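Local coordinates for protein putative Glycerophosphoryl diester phosphodiesterase (Silicibacter pomeroyi, PDB 3L12) that is a member of the glycerophosphoryl diester phosphodiesterase family, folds as a TIM barrel and carries a bound magnesium ion, at residues A[68-71]-A[72-75]; A[86-89]-A[90-93]; A[159-162]-A[163-167]; A[188-191]-A[192-195]; A[237-240]-A[241-244]. All coordinates share one frame; numbering follows the deposited sequence. Where two conformers were deposited one is given.

Interaction 1: residues A[68-71]-A[72-75]; sequences HLAN and AMTR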
loop_
_atom_site.group_PDB
_atom_site.type_symbol
_atom_site.label_atom_id
_atom_site.label_comp_id
_atom_site.label_asym_id
_atom_site.label_seq_id
_atom_site.Cartn_x
_atom_site.Cartn_y
_atom_site.Cartn_z
ATOM N N HIS A 68 -1.709 24.611 -9.884
ATOM C CA HIS A 68 -1.362 25.255 -8.629
ATOM C C HIS A 68 -1.119 24.163 -7.569
ATOM O O HIS A 68 -1.696 23.073 -7.654
ATOM C CB HIS A 68 -2.440 26.204 -8.172
ATOM C CG HIS A 68 -2.529 27.467 -8.986
ATOM N ND1 HIS A 68 -3.014 27.506 -10.283
ATOM C CD2 HIS A 68 -2.234 28.754 -8.661
ATOM C CE1 HIS A 68 -2.957 28.757 -10.728
ATOM N NE2 HIS A 68 -2.503 29.535 -9.755
ATOM N N LEU A 69 -0.280 24.455 -6.580
ATOM C CA LEU A 69 0.037 23.509 -5.521
ATOM C C LEU A 69 -0.954 23.662 -4.364
ATOM O O LEU A 69 -1.247 24.764 -3.903
ATOM C CB LEU A 69 1.458 23.663 -5.015
ATOM C CG LEU A 69 2.571 23.476 -6.058
ATOM C CD1 LEU A 69 3.978 23.634 -5.438
ATOM C CD2 LEU A 69 2.447 22.127 -6.816
ATOM N N ALA A 70 -1.494 22.546 -3.886
ATOM C CA ALA A 70 -2.527 22.601 -2.825
ATOM C C ALA A 70 -1.888 22.553 -1.447
ATOM O O ALA A 70 -1.033 21.689 -1.211
ATOM C CB ALA A 70 -3.503 21.386 -2.981
ATOM N N ASN A 71 -2.353 23.375 -0.534
ATOM C CA ASN A 71 -1.875 23.429 0.851
ATOM C C ASN A 71 -2.131 22.117 1.588
ATOM O O ASN A 71 -1.326 21.747 2.440
ATOM C CB ASN A 71 -2.518 24.555 1.620
ATOM C CG ASN A 71 -2.119 25.930 1.113
ATOM O OD1 ASN A 71 -1.195 26.065 0.314
ATOM N ND2 ASN A 71 -2.815 26.922 1.583
ATOM N N ALA A 72 -3.173 21.370 1.212
ATOM C CA ALA A 72 -3.463 20.094 1.906
ATOM C C ALA A 72 -2.431 18.992 1.652
ATOM O O ALA A 72 -2.420 17.993 2.379
ATOM C CB ALA A 72 -4.896 19.553 1.462
HETATM N N MSE A 73 -1.568 19.127 0.647
HETATM C CA MSE A 73 -0.599 18.081 0.363
HETATM C C MSE A 73 0.838 18.583 0.286
HETATM O O MSE A 73 1.718 17.828 -0.155
HETATM C CB MSE A 73 -0.929 17.320 -0.945
HETATM C CG MSE A 73 -0.653 18.080 -2.247
HETATM SE SE MSE A 73 -1.237 17.139 -3.889
HETATM C CE MSE A 73 -2.954 16.732 -3.169
ATOM N N THR A 74 1.077 19.836 0.677
ATOM C CA THR A 74 2.381 20.435 0.511
ATOM C C THR A 74 2.941 21.090 1.733
ATOM O O THR A 74 2.268 21.902 2.386
ATOM C CB THR A 74 2.312 21.504 -0.615
ATOM O OG1 THR A 74 1.564 21.050 -1.767
ATOM C CG2 THR A 74 3.690 21.899 -1.093
ATOM N N ARG A 75 4.178 20.706 2.056
ATOM C CA ARG A 75 4.882 21.319 3.171
ATOM C C ARG A 75 6.066 22.099 2.672
ATOM O O ARG A 75 6.710 21.760 1.623
ATOM C CB ARG A 75 5.361 20.288 4.173
ATOM C CG ARG A 75 4.303 19.714 5.065
ATOM C CD ARG A 75 4.703 18.412 5.740
ATOM N NE ARG A 75 4.640 17.296 4.810
ATOM C CZ ARG A 75 5.192 16.102 5.022
ATOM N NH1 ARG A 75 5.958 15.858 6.069
ATOM N NH2 ARG A 75 4.991 15.126 4.143
#
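A70 and M73 close a beta turn near type I, with N71 (phi/psi -63°/-29°) and A72 at its corners and the amide N of M73 hydrogen-bonded to the carbonyl O of A70 at 3.2 Å. That same oxygen is taken by a side chain four residues on: OG1 of T74 donates a hydrogen bond to A70 O at 2.7 Å. The two donors come from opposite faces of the carbonyl plane, so one acceptor is gripped from above and below. The hydroxyl is put there by the first torsion of T74, which sets OG1 beside its own backbone N, on the side facing the turn. CB of T74 follows the hydroxyl and rests 3.4 Å from A70 O. Apolar touching is light: CG of M73, present as selenomethionine, stands 4.4 Å from CB of A70, a loose contact. CB of L69 makes a marginal van der Waals approach to the T74 hydroxyl, 4.2 Å from OG1. The CB of N71 points away from the second half of the turn, and ND2 is bonded to the carbonyl of G84, tying the turn to the next part of this long loop; A72 and M73 lean on Y111 of helix 110-114. In chemical terms, a threonine hydroxyl doubles the usual turn bond, so two donors satisfy the A70 carbonyl and would restrain its orientation in a segment without regular helix or strand.

Interaction 2: residues A[86-89]-A[90-93]; sequences ERQV and AEMT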
loop_
_atom_site.group_PDB
_atom_site.type_symbol
_atom_site.label_atom_id
_atom_site.label_comp_id
_atom_site.label_asym_id
_atom_site.label_seq_id
_atom_site.Cartn_x
_atom_site.Cartn_y
_atom_site.Cartn_z
ATOM N N GLU A 86 -2.585 29.630 -3.178
ATOM C CA GLU A 86 -1.879 28.571 -3.851
ATOM C C GLU A 86 -0.884 29.118 -4.836
ATOM O O GLU A 86 -1.140 30.128 -5.508
ATOM C CB GLU A 86 -2.851 27.619 -4.549
ATOM C CG GLU A 86 -3.671 26.794 -3.628
ATOM C CD GLU A 86 -4.560 25.739 -4.314
ATOM O OE1 GLU A 86 -4.500 25.552 -5.554
ATOM O OE2 GLU A 86 -5.317 25.083 -3.581
ATOM N N ARG A 87 0.251 28.441 -4.934
ATOM C CA ARG A 87 1.294 28.854 -5.840
ATOM C C ARG A 87 1.147 28.236 -7.221
ATOM O O ARG A 87 0.898 27.011 -7.343
ATOM C CB ARG A 87 2.589 28.403 -5.229
ATOM C CG ARG A 87 2.893 29.033 -3.879
ATOM C CD ARG A 87 4.256 28.493 -3.338
ATOM N NE ARG A 87 4.335 28.763 -1.899
ATOM C CZ ARG A 87 5.384 28.516 -1.125
ATOM N NH1 ARG A 87 6.526 28.068 -1.618
ATOM N NH2 ARG A 87 5.271 28.778 0.162
ATOM N N GLN A 88 1.338 29.068 -8.237
ATOM C CA GLN A 88 1.152 28.680 -9.632
ATOM C C GLN A 88 2.413 27.985 -10.124
ATOM O O GLN A 88 3.501 28.561 -10.163
ATOM C CB GLN A 88 0.854 29.895 -10.476
ATOM C CG GLN A 88 0.514 29.614 -11.924
ATOM C CD GLN A 88 0.285 30.911 -12.735
ATOM O OE1 GLN A 88 0.562 32.008 -12.279
ATOM N NE2 GLN A 88 -0.144 30.753 -13.972
ATOM N N VAL A 89 2.236 26.756 -10.564
ATOM C CA VAL A 89 3.391 25.944 -10.973
ATOM C C VAL A 89 4.183 26.565 -12.151
ATOM O O VAL A 89 5.414 26.521 -12.167
ATOM C CB VAL A 89 2.979 24.448 -11.256
ATOM C CG1 VAL A 89 4.106 23.679 -11.949
ATOM C CG2 VAL A 89 2.505 23.719 -9.966
ATOM N N ALA A 90 3.476 27.140 -13.112
ATOM C CA ALA A 90 4.072 27.761 -14.314
ATOM C C ALA A 90 4.955 28.971 -13.974
ATOM O O ALA A 90 5.713 29.463 -14.837
ATOM C CB ALA A 90 2.978 28.176 -15.288
ATOM N N GLU A 91 4.770 29.512 -12.770
ATOM C CA GLU A 91 5.586 30.639 -12.289
ATOM C C GLU A 91 6.735 30.240 -11.357
ATOM O O GLU A 91 7.410 31.125 -10.840
ATOM C CB GLU A 91 4.687 31.660 -11.587
ATOM C CG GLU A 91 3.742 32.408 -12.560
ATOM C CD GLU A 91 4.448 33.422 -13.474
ATOM O OE1 GLU A 91 5.631 33.791 -13.215
ATOM O OE2 GLU A 91 3.818 33.910 -14.469
HETATM N N MSE A 92 6.909 28.939 -11.109
HETATM C CA MSE A 92 7.969 28.385 -10.261
HETATM C C MSE A 92 8.944 27.568 -11.073
HETATM O O MSE A 92 8.548 26.836 -12.003
HETATM C CB MSE A 92 7.377 27.441 -9.196
HETATM C CG MSE A 92 6.334 28.079 -8.380
HETATM SE SE MSE A 92 5.509 26.828 -7.119
HETATM C CE MSE A 92 7.044 26.581 -6.028
ATOM N N THR A 93 10.213 27.642 -10.714
ATOM C CA THR A 93 11.207 26.790 -11.324
ATOM C C THR A 93 11.073 25.408 -10.728
ATOM O O THR A 93 10.521 25.221 -9.626
ATOM C CB THR A 93 12.636 27.275 -11.104
ATOM O OG1 THR A 93 12.979 27.185 -9.716
ATOM C CG2 THR A 93 12.830 28.737 -11.633
HETATM O O HOH W 1 1.110 32.954 -15.431
#
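Q88 and E91 meet both through the backbone and through their side chains. The amide N of E91 donates to the carbonyl O of Q88 at 3.1 Å, and one residue further M92 N donates to V89 O at 3.0 Å with a straighter N-H...O angle of 161°. These successive three-residue steps make a short 3-10 turn. Above it the Q88 chain runs out extended, CG anti to the backbone N (chi1 -175°), which carries its amide across the bent side chain of E91. OE1 of Q88 presses against the methylene CG of E91 at 3.2 Å, with amide and carboxylate planes 55° apart. The polar ends are joined by a water that accepts from Q88 NE2 at 2.9 Å and donates to E91 OE2 at 3.0 Å. NE2 is also bonded to D153, which together with the water fixes the rotation of the amide. On another side of the turn the selenomethionine M92 folds back: its CG lies 3.4 Å from Q88 O, and its SE reaches CB of R87 at 3.8 Å. Backbone bonds from R87 to L69 and from M92 to A57 fasten the segment to neighbouring loops. V89 and M92 both rest on I97, and T93 caps helix 94-98, so the turn delivers the chain from the long loop after strand 61-63 directly into that helix.

Interaction 3: residues A[159-162]-A[163-167]; sequences DHAA and RAEMV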
loop_
_atom_site.group_PDB
_atom_site.type_symbol
_atom_site.label_atom_id
_atom_site.label_comp_id
_atom_site.label_asym_id
_atom_site.label_seq_id
_atom_site.Cartn_x
_atom_site.Cartn_y
_atom_site.Cartn_z
ATOM N N ASP A 159 -2.065 31.427 -25.606
ATOM C CA ASP A 159 -0.654 31.233 -25.969
ATOM C C ASP A 159 -0.509 29.878 -26.675
ATOM O O ASP A 159 -0.043 28.866 -26.113
ATOM C CB ASP A 159 0.210 31.307 -24.709
ATOM C CG ASP A 159 1.668 31.543 -25.002
ATOM O OD1 ASP A 159 2.141 31.194 -26.098
ATOM O OD2 ASP A 159 2.338 32.099 -24.112
ATOM N N HIS A 160 -0.901 29.871 -27.942
ATOM C CA HIS A 160 -0.904 28.648 -28.717
ATOM C C HIS A 160 0.489 28.031 -28.821
ATOM O O HIS A 160 0.608 26.810 -28.771
ATOM C CB HIS A 160 -1.538 28.900 -30.111
ATOM C CG HIS A 160 -2.898 29.523 -30.031
ATOM N ND1 HIS A 160 -3.870 29.064 -29.163
ATOM C CD2 HIS A 160 -3.454 30.556 -30.707
ATOM C CE1 HIS A 160 -4.954 29.809 -29.286
ATOM N NE2 HIS A 160 -4.734 30.713 -30.227
ATOM N N ALA A 161 1.524 28.872 -28.973
ATOM C CA ALA A 161 2.914 28.395 -29.028
ATOM C C ALA A 161 3.311 27.679 -27.736
ATOM O O ALA A 161 3.884 26.601 -27.799
ATOM C CB ALA A 161 3.889 29.535 -29.350
ATOM N N ALA A 162 3.015 28.281 -26.576
ATOM C CA ALA A 162 3.295 27.646 -25.284
ATOM C C ALA A 162 2.559 26.327 -25.119
ATOM O O ALA A 162 3.109 25.369 -24.564
ATOM C CB ALA A 162 2.928 28.576 -24.119
ATOM N N ARG A 163 1.304 26.269 -25.538
ATOM C CA ARG A 163 0.534 25.026 -25.449
ATOM C C ARG A 163 1.172 23.924 -26.330
ATOM O O ARG A 163 1.288 22.766 -25.897
ATOM C CB ARG A 163 -0.919 25.274 -25.832
ATOM C CG ARG A 163 -1.662 26.153 -24.814
ATOM C CD ARG A 163 -2.989 26.694 -25.372
ATOM N NE ARG A 163 -3.832 25.637 -25.938
ATOM C CZ ARG A 163 -4.537 24.746 -25.239
ATOM N NH1 ARG A 163 -4.512 24.743 -23.902
ATOM N NH2 ARG A 163 -5.282 23.836 -25.881
ATOM N N ALA A 164 1.627 24.301 -27.525
ATOM C CA ALA A 164 2.296 23.359 -28.442
ATOM C C ALA A 164 3.631 22.916 -27.835
ATOM O O ALA A 164 4.065 21.767 -28.004
ATOM C CB ALA A 164 2.545 23.990 -29.835
ATOM N N GLU A 165 4.294 23.850 -27.150
ATOM C CA GLU A 165 5.557 23.568 -26.476
ATOM C C GLU A 165 5.361 22.538 -25.362
ATOM O O GLU A 165 6.218 21.696 -25.132
ATOM C CB GLU A 165 6.172 24.825 -25.905
ATOM C CG GLU A 165 6.799 25.747 -26.967
ATOM C CD GLU A 165 7.103 27.137 -26.423
ATOM O OE1 GLU A 165 7.086 27.310 -25.190
ATOM O OE2 GLU A 165 7.347 28.044 -27.235
HETATM N N MSE A 166 4.247 22.625 -24.656
HETATM C CA MSE A 166 3.945 21.636 -23.587
HETATM C C MSE A 166 3.901 20.245 -24.194
HETATM O O MSE A 166 4.543 19.309 -23.722
HETATM C CB MSE A 166 2.628 21.945 -22.907
HETATM C CG MSE A 166 2.145 20.773 -22.033
HETATM SE SE MSE A 166 0.703 21.247 -20.877
HETATM C CE MSE A 166 1.101 19.868 -19.693
ATOM N N VAL A 167 3.117 20.118 -25.264
ATOM C CA VAL A 167 2.974 18.847 -25.947
ATOM C C VAL A 167 4.341 18.340 -26.412
ATOM O O VAL A 167 4.703 17.192 -26.155
ATOM C CB VAL A 167 1.947 18.937 -27.108
ATOM C CG1 VAL A 167 1.984 17.629 -27.981
ATOM C CG2 VAL A 167 0.554 19.159 -26.573
HETATM O O HOH W 2 -3.769 26.318 -28.653
#
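D159 and R163 are linked at the start of helix 160-176, where R163 N donates to the carbonyl O of D159 at 3.0 Å, and the aliphatic part of the arginine runs alongside that carbonyl, CG 3.4 Å from D159 O. D159 is the N-cap. Its carboxylate reaches forward over the first turn, and OD1 takes the amide N of A162 at 3.1 Å, meeting it from above the carboxylate plane, 58° out. R163 bends at chi3 (51°), and the edge of its guanidinium meets a water lying in its plane. NE donates to this water at 2.8 Å, and ND1 of H160 stands at 2.8 Å from the same water, so imidazole and guanidinium are bridged rather than in direct touch. The far end of the arginine is engaged by D189, whose OD2 forms a salt bridge with R163 NH1, bringing in the start of helix 190-199. On another flank E165 stretches back toward the N-terminus: its CG lies 3.1 Å from A161 O, and OE1 lies 3.8 Å from CA of A162, the carboxylate lying along the preceding turn. Below these side chains the regular four-residue bonds run on, among them M166 N to A162 O. The N-cap D159 thus sits at the positive end of the helix dipole, which would tend to stabilise its negative charge, with E165 a like charge nearby but not in contact; the arginine gives NE to the water and NH1 to D189, the N-cap of helix 190-199.

Interaction 4: residues A[188-191]-A[192-195]; sequences FDWA and LLGE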
loop_
_atom_site.group_PDB
_atom_site.type_symbol
_atom_site.label_atom_id
_atom_site.label_comp_id
_atom_site.label_asym_id
_atom_site.label_seq_id
_atom_site.Cartn_x
_atom_site.Cartn_y
_atom_site.Cartn_z
ATOM N N PHE A 188 -8.685 16.647 -20.370
ATOM C CA PHE A 188 -9.921 17.399 -20.433
ATOM C C PHE A 188 -9.820 18.450 -21.541
ATOM O O PHE A 188 -10.828 18.927 -22.015
ATOM C CB PHE A 188 -10.229 18.160 -19.142
ATOM C CG PHE A 188 -10.929 17.341 -18.087
ATOM C CD1 PHE A 188 -12.281 17.084 -18.167
ATOM C CD2 PHE A 188 -10.225 16.877 -17.014
ATOM C CE1 PHE A 188 -12.927 16.379 -17.136
ATOM C CE2 PHE A 188 -10.887 16.151 -16.002
ATOM C CZ PHE A 188 -12.212 15.932 -16.089
ATOM N N ASP A 189 -8.606 18.844 -21.895
ATOM C CA ASP A 189 -8.349 19.921 -22.908
ATOM C C ASP A 189 -8.370 19.245 -24.268
ATOM O O ASP A 189 -7.350 18.749 -24.764
ATOM C CB ASP A 189 -6.995 20.570 -22.577
ATOM C CG ASP A 189 -6.753 21.879 -23.303
ATOM O OD1 ASP A 189 -7.260 22.020 -24.415
ATOM O OD2 ASP A 189 -6.022 22.734 -22.723
ATOM N N TRP A 190 -9.543 19.220 -24.875
ATOM C CA TRP A 190 -9.749 18.523 -26.110
ATOM C C TRP A 190 -8.988 19.183 -27.261
ATOM O O TRP A 190 -8.542 18.492 -28.162
ATOM C CB TRP A 190 -11.245 18.445 -26.376
ATOM C CG TRP A 190 -12.014 17.459 -25.510
ATOM C CD1 TRP A 190 -11.609 16.896 -24.339
ATOM C CD2 TRP A 190 -13.352 16.996 -25.738
ATOM N NE1 TRP A 190 -12.592 16.065 -23.849
ATOM C CE2 TRP A 190 -13.677 16.123 -24.679
ATOM C CE3 TRP A 190 -14.281 17.193 -26.758
ATOM C CZ2 TRP A 190 -14.883 15.429 -24.625
ATOM C CZ3 TRP A 190 -15.506 16.533 -26.679
ATOM C CH2 TRP A 190 -15.781 15.652 -25.614
ATOM N N ALA A 191 -8.823 20.506 -27.211
ATOM C CA ALA A 191 -8.064 21.165 -28.260
ATOM C C ALA A 191 -6.632 20.693 -28.182
ATOM O O ALA A 191 -6.022 20.461 -29.205
ATOM C CB ALA A 191 -8.172 22.720 -28.160
ATOM N N LEU A 192 -6.110 20.536 -26.967
ATOM C CA LEU A 192 -4.751 20.055 -26.752
ATOM C C LEU A 192 -4.570 18.642 -27.308
ATOM O O LEU A 192 -3.503 18.325 -27.818
ATOM C CB LEU A 192 -4.343 20.122 -25.264
ATOM C CG LEU A 192 -2.841 20.150 -24.924
ATOM C CD1 LEU A 192 -2.151 21.426 -25.435
ATOM C CD2 LEU A 192 -2.616 19.980 -23.385
ATOM N N LEU A 193 -5.610 17.807 -27.231
ATOM C CA LEU A 193 -5.544 16.452 -27.772
ATOM C C LEU A 193 -5.410 16.507 -29.310
ATOM O O LEU A 193 -4.767 15.660 -29.904
ATOM C CB LEU A 193 -6.745 15.599 -27.332
ATOM C CG LEU A 193 -6.825 15.304 -25.847
ATOM C CD1 LEU A 193 -8.168 14.643 -25.511
ATOM C CD2 LEU A 193 -5.623 14.433 -25.385
ATOM N N GLY A 194 -5.995 17.519 -29.944
ATOM C CA GLY A 194 -5.810 17.717 -31.378
ATOM C C GLY A 194 -4.357 17.994 -31.700
ATOM O O GLY A 194 -3.851 17.521 -32.717
ATOM N N GLU A 195 -3.710 18.779 -30.849
ATOM C CA GLU A 195 -2.291 19.106 -30.992
ATOM C C GLU A 195 -1.438 17.856 -30.729
ATOM O O GLU A 195 -0.486 17.603 -31.461
ATOM C CB GLU A 195 -1.905 20.277 -30.102
ATOM C CG GLU A 195 -0.447 20.756 -30.195
ATOM C CD GLU A 195 -0.063 21.281 -31.574
ATOM O OE1 GLU A 195 -0.942 21.784 -32.324
ATOM O OE2 GLU A 195 1.141 21.166 -31.934
#
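The first torsion of D189 brings the key groups together: CG stands anti to its backbone N (chi1 -166°), turning the carboxylate over the first helical turn, toward L192. The result is an Asp N-cap on helix 190-199, in the beta-alpha-beta unit that leads from strand 183-187 to strand 205-209 of the TIM barrel. OD1 of D189 accepts from L192 N at 3.2 Å, with the donor above the carboxylate plane, 56° out of it. The same swing lays the carboxylate against the leucine, CG of D189 being 3.6 Å from CB of L192, while the D189 carbonyl O also touches that CB at 3.3 Å. OD2 accepts from OG of S152 and also forms the salt bridge to R163, which holds the capping group from its other end. The backbone then settles into alpha geometry: L193 N reaches D189 O at 3.2 Å in the carbonyl plane, and E195 N reaches A191 O. The shorter approach of G194 N to A191 O makes only a weak bond. E195 turns its carboxylate away from the turn, toward Q199 and R198 further down the helix. W190 leaves the helix in a different direction from D189; its NE1 is bonded to the carbonyl of L208, and its ring meets Y207 edge to face. Within the turn, the indole makes one apolar touch at an oblique angle, CD1 of W190 to CD1 of L193 at 4.3 Å.

Interaction 5: residues A[237-240]-A[241-244]; sequences LPQA and VASA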
loop_
_atom_site.group_PDB
_atom_site.type_symbol
_atom_site.label_atom_id
_atom_site.label_comp_id
_atom_site.label_asym_id
_atom_site.label_seq_id
_atom_site.Cartn_x
_atom_site.Cartn_y
_atom_site.Cartn_z
ATOM N N LEU A 237 -21.650 12.579 -26.056
ATOM C CA LEU A 237 -20.233 12.632 -25.721
ATOM C C LEU A 237 -19.458 11.578 -26.557
ATOM O O LEU A 237 -18.475 11.945 -27.192
ATOM C CB LEU A 237 -20.005 12.547 -24.194
ATOM C CG LEU A 237 -20.226 13.865 -23.436
ATOM C CD1 LEU A 237 -20.208 13.736 -21.908
ATOM C CD2 LEU A 237 -19.185 14.928 -23.869
ATOM N N PRO A 238 -19.904 10.292 -26.590
ATOM C CA PRO A 238 -19.220 9.317 -27.420
ATOM C C PRO A 238 -19.078 9.728 -28.876
ATOM O O PRO A 238 -18.000 9.529 -29.454
ATOM C CB PRO A 238 -20.125 8.077 -27.343
ATOM C CG PRO A 238 -20.935 8.223 -26.191
ATOM C CD PRO A 238 -20.892 9.631 -25.711
ATOM N N GLN A 239 -20.156 10.288 -29.457
ATOM C CA GLN A 239 -20.107 10.738 -30.828
ATOM C C GLN A 239 -19.111 11.885 -30.948
ATOM O O GLN A 239 -18.325 11.900 -31.866
ATOM C CB GLN A 239 -21.495 11.149 -31.356
ATOM C CG GLN A 239 -21.493 11.458 -32.849
ATOM C CD GLN A 239 -20.980 10.286 -33.700
ATOM O OE1 GLN A 239 -19.824 10.295 -34.152
ATOM N NE2 GLN A 239 -21.801 9.254 -33.853
ATOM N N ALA A 240 -19.143 12.835 -30.024
ATOM C CA ALA A 240 -18.243 13.978 -30.061
ATOM C C ALA A 240 -16.774 13.539 -30.032
ATOM O O ALA A 240 -15.919 14.092 -30.734
ATOM C CB ALA A 240 -18.533 14.922 -28.885
ATOM N N VAL A 241 -16.486 12.545 -29.189
ATOM C CA VAL A 241 -15.123 12.017 -29.060
ATOM C C VAL A 241 -14.698 11.245 -30.326
ATOM O O VAL A 241 -13.604 11.481 -30.841
ATOM C CB VAL A 241 -14.997 11.132 -27.789
ATOM C CG1 VAL A 241 -13.688 10.385 -27.779
ATOM C CG2 VAL A 241 -15.138 12.000 -26.557
ATOM N N ALA A 242 -15.556 10.364 -30.840
ATOM C CA ALA A 242 -15.242 9.637 -32.081
ATOM C C ALA A 242 -15.019 10.648 -33.210
ATOM O O ALA A 242 -14.046 10.549 -33.977
ATOM C CB ALA A 242 -16.362 8.653 -32.463
ATOM N N SER A 243 -15.908 11.637 -33.309
ATOM C CA SER A 243 -15.772 12.679 -34.360
ATOM C C SER A 243 -14.488 13.509 -34.239
ATOM O O SER A 243 -13.923 13.890 -35.276
ATOM C CB SER A 243 -16.991 13.611 -34.399
ATOM O OG SER A 243 -18.125 12.906 -34.866
ATOM N N ALA A 244 -14.036 13.774 -33.006
ATOM C CA ALA A 244 -12.798 14.509 -32.753
ATOM C C ALA A 244 -11.547 13.694 -33.127
ATOM O O ALA A 244 -10.474 14.281 -33.296
ATOM C CB ALA A 244 -12.717 14.954 -31.328
#
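The flat amide of Q239 approaches the next helical turn through its oxygen: OE1 lies 3.2 Å from OG of S243 and 4.2 Å from CB of A242. A bend at chi2 (57°) folds the glutamine chain toward the serine. The serine hydroxyl has two weak choices for its single proton, Q239 OE1 or the backbone Q239 O, the latter also at 3.2 Å, and which it takes is not settled. The carbonyl of Q239 has a firmer partner, S243 N, at 2.8 Å. Similar backbone bonds tie V241 N to L237 O and A242 N to P238 O at 2.9 Å. Where side chains touch backbone, CG2 of V241 rests 3.4 Å from L237 O, and CB of A244 lies 3.4 Å from A240 O. The polar pair Q239 and S243 stands on one side of the helix. L237, P238 and V241 turn instead to W249 of strand 248-251, and L237, A240 and V241 to the indole of W190. This is an amphipathic helix of the outer layer of a TIM barrel, with proline in its first turn and its apolar residues packed on the strands, the neighbouring helix and adjoining loops.

Overall arrangement
The five contacts follow one another along the chain. Interactions 1 and 2, centres about 12 Å apart, share the long loop between strand 61-63 and helix 94-98, and L69 N approaches R87 O at 2.9 Å, a probable hydrogen bond. Interactions 3, 4 and 5 lie on successive outer helices of the TIM barrel. The centres of interactions 3 and 4 are about 11 Å apart, with V167 CG2 3.7 Å from L192 CD1; those of 4 and 5 are about 13 Å apart, with W190 CH2 3.8 Å from V241 CG2. Interactions 1 and 5 lie on opposite sides of the chain's centre. The set thus samples one long loop and three consecutive helices around the barrel, joined pairwise by direct contacts.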